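PDB 4PEY: Exo-beta-1,3-glucanase from Streptomyces sp. SirexAA-E, which hydrolyses laminarin and laminarioligosaccharides, cutting beta-1,3-glucans from their non-reducing ends and giving glucose and laminaribiose. Local coordinates for residues Gly534-Val539 with Asp545-Asp550. The protein carries 1 engineered substitution. Residues are numbered along the deposited sequence; the frame is centred on the assembly and turned at random.
Sequences GQYEHV and DPTSGD
Q535 reaches across to T547 and G549, where the chain doubles back, roughly antiparallel, after strand 535-536. Its CB lies 3.4 Å from T547 OG1; CG, turned beside the backbone N (chi1 -54°), adds little contact, but a second bend at chi2 brings CD to 3.7 Å from T547 OG1 and swings the amide along the 547-549 backbone. There OE1 accepts the T547 hydroxyl proton at 2.6 Å, in the carbonyl plane on a lone pair, and a water within 2.8 Å of both OE1 and S548 O can donate to either. NE2 gives a fairly straight bond to G549 O (2.9 Å), which lies almost in the amide plane. A primary amide suits this place because it offers an acceptor and a donor side by side.

Threonine suits its place because one hydroxyl does two jobs: OG1, donor to Q535 OE1, also accepts Y536 N at 2.9 Å, while the methyl rests obliquely against the Y536 ring, whose hydroxyl bonds S496. T547 N to Y536 O (3.0 Å) is the one purely backbone bond. P546, lacking an N-H, cannot donate to E537 O and sets CA and CB against Y536 O and E537 O.

A leucine in place of Q535 would probably leave the T547 hydroxyl without its acceptor and G549 O without this donor, the 548-549 end less firmly held. Side chains thus take part in three of the four direct hydrogen bonds fastening the loop between strands 535-536 and 555-560, near the C-terminus of this GH55 beta-helical fold.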
ATOM      1  N   GLY A 534      20.749  11.437 -13.482  1.00 13.65           N
ATOM      2  CA  GLY A 534      20.950  10.102 -14.019  1.00 13.02           C
ATOM      3  C   GLY A 534      20.031   9.876 -15.209  1.00 12.37           C
ATOM      4  O   GLY A 534      19.143  10.689 -15.474  1.00 14.08           O
ATOM      5  N   GLN A 535      20.237   8.776 -15.930  1.00 11.67           N
ATOM      6  CA  GLN A 535      19.355   8.402 -17.040  1.00 11.58           C
ATOM      7  C   GLN A 535      19.217   6.888 -17.108  1.00 12.33           C
ATOM      8  O   GLN A 535      20.110   6.161 -16.645  1.00 13.72           O
ATOM      9  CB  GLN A 535      19.889   8.900 -18.396  1.00 12.96           C
ATOM     10  CG  GLN A 535      20.203  10.402 -18.506  1.00 12.90           C
ATOM     11  CD  GLN A 535      18.968  11.284 -18.654  1.00 13.93           C
ATOM     12  OE1 GLN A 535      17.845  10.800 -18.745  1.00 13.19           O
ATOM     13  NE2 GLN A 535      19.186  12.593 -18.695  1.00 15.19           N
ATOM     14  N   TYR A 536      18.126   6.424 -17.725  1.00 12.61           N
ATOM     15  CA  TYR A 536      17.976   5.023 -18.119  1.00 12.52           C
ATOM     16  C   TYR A 536      18.559   4.798 -19.505  1.00 12.87           C
ATOM     17  O   TYR A 536      18.448   5.664 -20.377  1.00 13.95           O
ATOM     18  CB  TYR A 536      16.505   4.595 -18.126  1.00 12.80           C
ATOM     19  CG  TYR A 536      15.889   4.514 -16.757  1.00 11.60           C
ATOM     20  CD1 TYR A 536      15.481   5.665 -16.089  1.00 11.95           C
ATOM     21  CD2 TYR A 536      15.694   3.283 -16.132  1.00 12.29           C
ATOM     22  CE1 TYR A 536      14.922   5.594 -14.829  1.00 12.75           C
ATOM     23  CE2 TYR A 536      15.130   3.200 -14.864  1.00 13.17           C
ATOM     24  CZ  TYR A 536      14.744   4.364 -14.219  1.00 12.53           C
ATOM     25  OH  TYR A 536      14.181   4.309 -12.961  1.00 12.74           O
ATOM     26  N   GLU A 537      19.174   3.640 -19.711  1.00 13.51           N
ATOM     27  CA  GLU A 537      19.671   3.280 -21.035  1.00 13.67           C
ATOM     28  C   GLU A 537      18.564   2.657 -21.878  1.00 12.21           C
ATOM     29  O   GLU A 537      18.557   2.784 -23.109  1.00 14.17           O
ATOM     30  CB  GLU A 537      20.861   2.322 -20.909  1.00 14.26           C
ATOM     31  CG  GLU A 537      22.032   2.968 -20.193  1.00 16.61           C
ATOM     32  CD  GLU A 537      23.260   2.090 -20.123  1.00 21.56           C
ATOM     33  OE1 GLU A 537      23.118   0.866 -19.940  1.00 23.85           O
ATOM     34  OE2 GLU A 537      24.375   2.639 -20.240  1.00 24.99           O
ATOM     35  N   HIS A 538      17.644   1.970 -21.202  1.00 13.28           N
ATOM     36  CA  HIS A 538      16.542   1.258 -21.842  1.00 13.10           C
ATOM     37  C   HIS A 538      15.373   1.156 -20.874  1.00 13.43           C
ATOM     38  O   HIS A 538      15.498   1.509 -19.700  1.00 13.92           O
ATOM     39  CB  HIS A 538      16.972  -0.147 -22.287  1.00 13.85           C
ATOM     40  CG  HIS A 538      18.030  -0.146 -23.348  1.00 17.61           C
ATOM     41  ND1 HIS A 538      17.780   0.246 -24.644  1.00 18.45           N
ATOM     42  CD2 HIS A 538      19.343  -0.481 -23.301  1.00 19.98           C
ATOM     43  CE1 HIS A 538      18.892   0.149 -25.353  1.00 19.42           C
ATOM     44  NE2 HIS A 538      19.855  -0.291 -24.562  1.00 20.11           N
ATOM     45  N   VAL A 539      14.242   0.658 -21.365  1.00 12.82           N
ATOM     46  CA  VAL A 539      13.076   0.414 -20.522  1.00 12.00           C
ATOM     47  C   VAL A 539      13.130  -0.983 -19.891  1.00 12.39           C
ATOM     48  O   VAL A 539      13.073  -1.132 -18.667  1.00 12.24           O
ATOM     49  CB  VAL A 539      11.771   0.568 -21.331  1.00 12.49           C
ATOM     50  CG1 VAL A 539      10.563   0.190 -20.487  1.00 13.27           C
ATOM     51  CG2 VAL A 539      11.638   2.002 -21.840  1.00 12.38           C
ATOM     52  N   ASP A 545      13.677   3.112 -25.679  1.00 15.24           N
ATOM     53  CA  ASP A 545      14.611   4.232 -25.781  1.00 15.24           C
ATOM     54  C   ASP A 545      15.252   4.554 -24.438  1.00 14.54           C
ATOM     55  O   ASP A 545      14.627   4.381 -23.394  1.00 16.31           O
ATOM     56  CB  ASP A 545      13.909   5.496 -26.291  1.00 17.20           C
ATOM     57  CG  ASP A 545      13.363   5.353 -27.694  1.00 20.73           C
ATOM     58  OD1 ASP A 545      13.774   4.427 -28.423  1.00 22.83           O
ATOM     59  OD2 ASP A 545      12.526   6.202 -28.074  1.00 24.87           O
ATOM     60  N   PRO A 546      16.493   5.063 -24.463  1.00 13.74           N
ATOM     61  CA  PRO A 546      17.025   5.664 -23.240  1.00 12.49           C
ATOM     62  C   PRO A 546      16.220   6.902 -22.880  1.00 13.05           C
ATOM     63  O   PRO A 546      15.581   7.489 -23.753  1.00 16.50           O
ATOM     64  CB  PRO A 546      18.456   6.045 -23.626  1.00 14.27           C
ATOM     65  CG  PRO A 546      18.391   6.248 -25.117  1.00 14.97           C
ATOM     66  CD  PRO A 546      17.412   5.216 -25.605  1.00 14.89           C
ATOM     67  N   THR A 547      16.235   7.308 -21.618  1.00 12.20           N
ATOM     68  CA  THR A 547      15.725   8.633 -21.306  1.00 12.62           C
ATOM     69  C   THR A 547      16.779   9.653 -21.743  1.00 13.66           C
ATOM     70  O   THR A 547      17.969   9.330 -21.839  1.00 16.07           O
ATOM     71  CB  THR A 547      15.397   8.791 -19.813  1.00 12.91           C
ATOM     72  OG1 THR A 547      16.558   8.511 -19.013  1.00 12.68           O
ATOM     73  CG2 THR A 547      14.258   7.846 -19.413  1.00 13.18           C
ATOM     74  N   SER A 548      16.340  10.873 -22.033  1.00 13.71           N
ATOM     75  CA  SER A 548      17.270  11.937 -22.417  1.00 14.29           C
ATOM     76  C   SER A 548      16.743  13.290 -21.966  1.00 13.90           C
ATOM     77  O   SER A 548      15.572  13.416 -21.612  1.00 14.31           O
ATOM     78  CB  SER A 548      17.507  11.936 -23.930  1.00 18.07           C
ATOM     79  OG  SER A 548      16.357  12.354 -24.634  1.00 20.30           O
ATOM     80  N   GLY A 549      17.612  14.298 -21.968  1.00 14.28           N
ATOM     81  CA  GLY A 549      17.234  15.635 -21.539  1.00 14.36           C
ATOM     82  C   GLY A 549      17.074  15.743 -20.033  1.00 14.58           C
ATOM     83  O   GLY A 549      17.335  14.785 -19.298  1.00 16.39           O
ATOM     84  N   ASP A 550      16.652  16.914 -19.566  1.00 13.94           N
ATOM     85  CA  ASP A 550      16.344  17.097 -18.151  1.00 14.75           C
ATOM     86  C   ASP A 550      14.878  17.461 -17.959  1.00 13.54           C
ATOM     87  O   ASP A 550      14.507  18.069 -16.950  1.00 17.03           O
ATOM     88  CB  ASP A 550      17.239  18.166 -17.516  1.00 16.63           C
ATOM     89  CG  ASP A 550      17.037  19.558 -18.113  1.00 18.98           C
ATOM     90  OD1 ASP A 550      16.179  19.734 -19.005  1.00 18.69           O
ATOM     91  OD2 ASP A 550      17.740  20.496 -17.669  1.00 23.20           O
TER
HETATM   92  O   HOH W   1      15.446  12.288 -19.070  1.00 15.65           O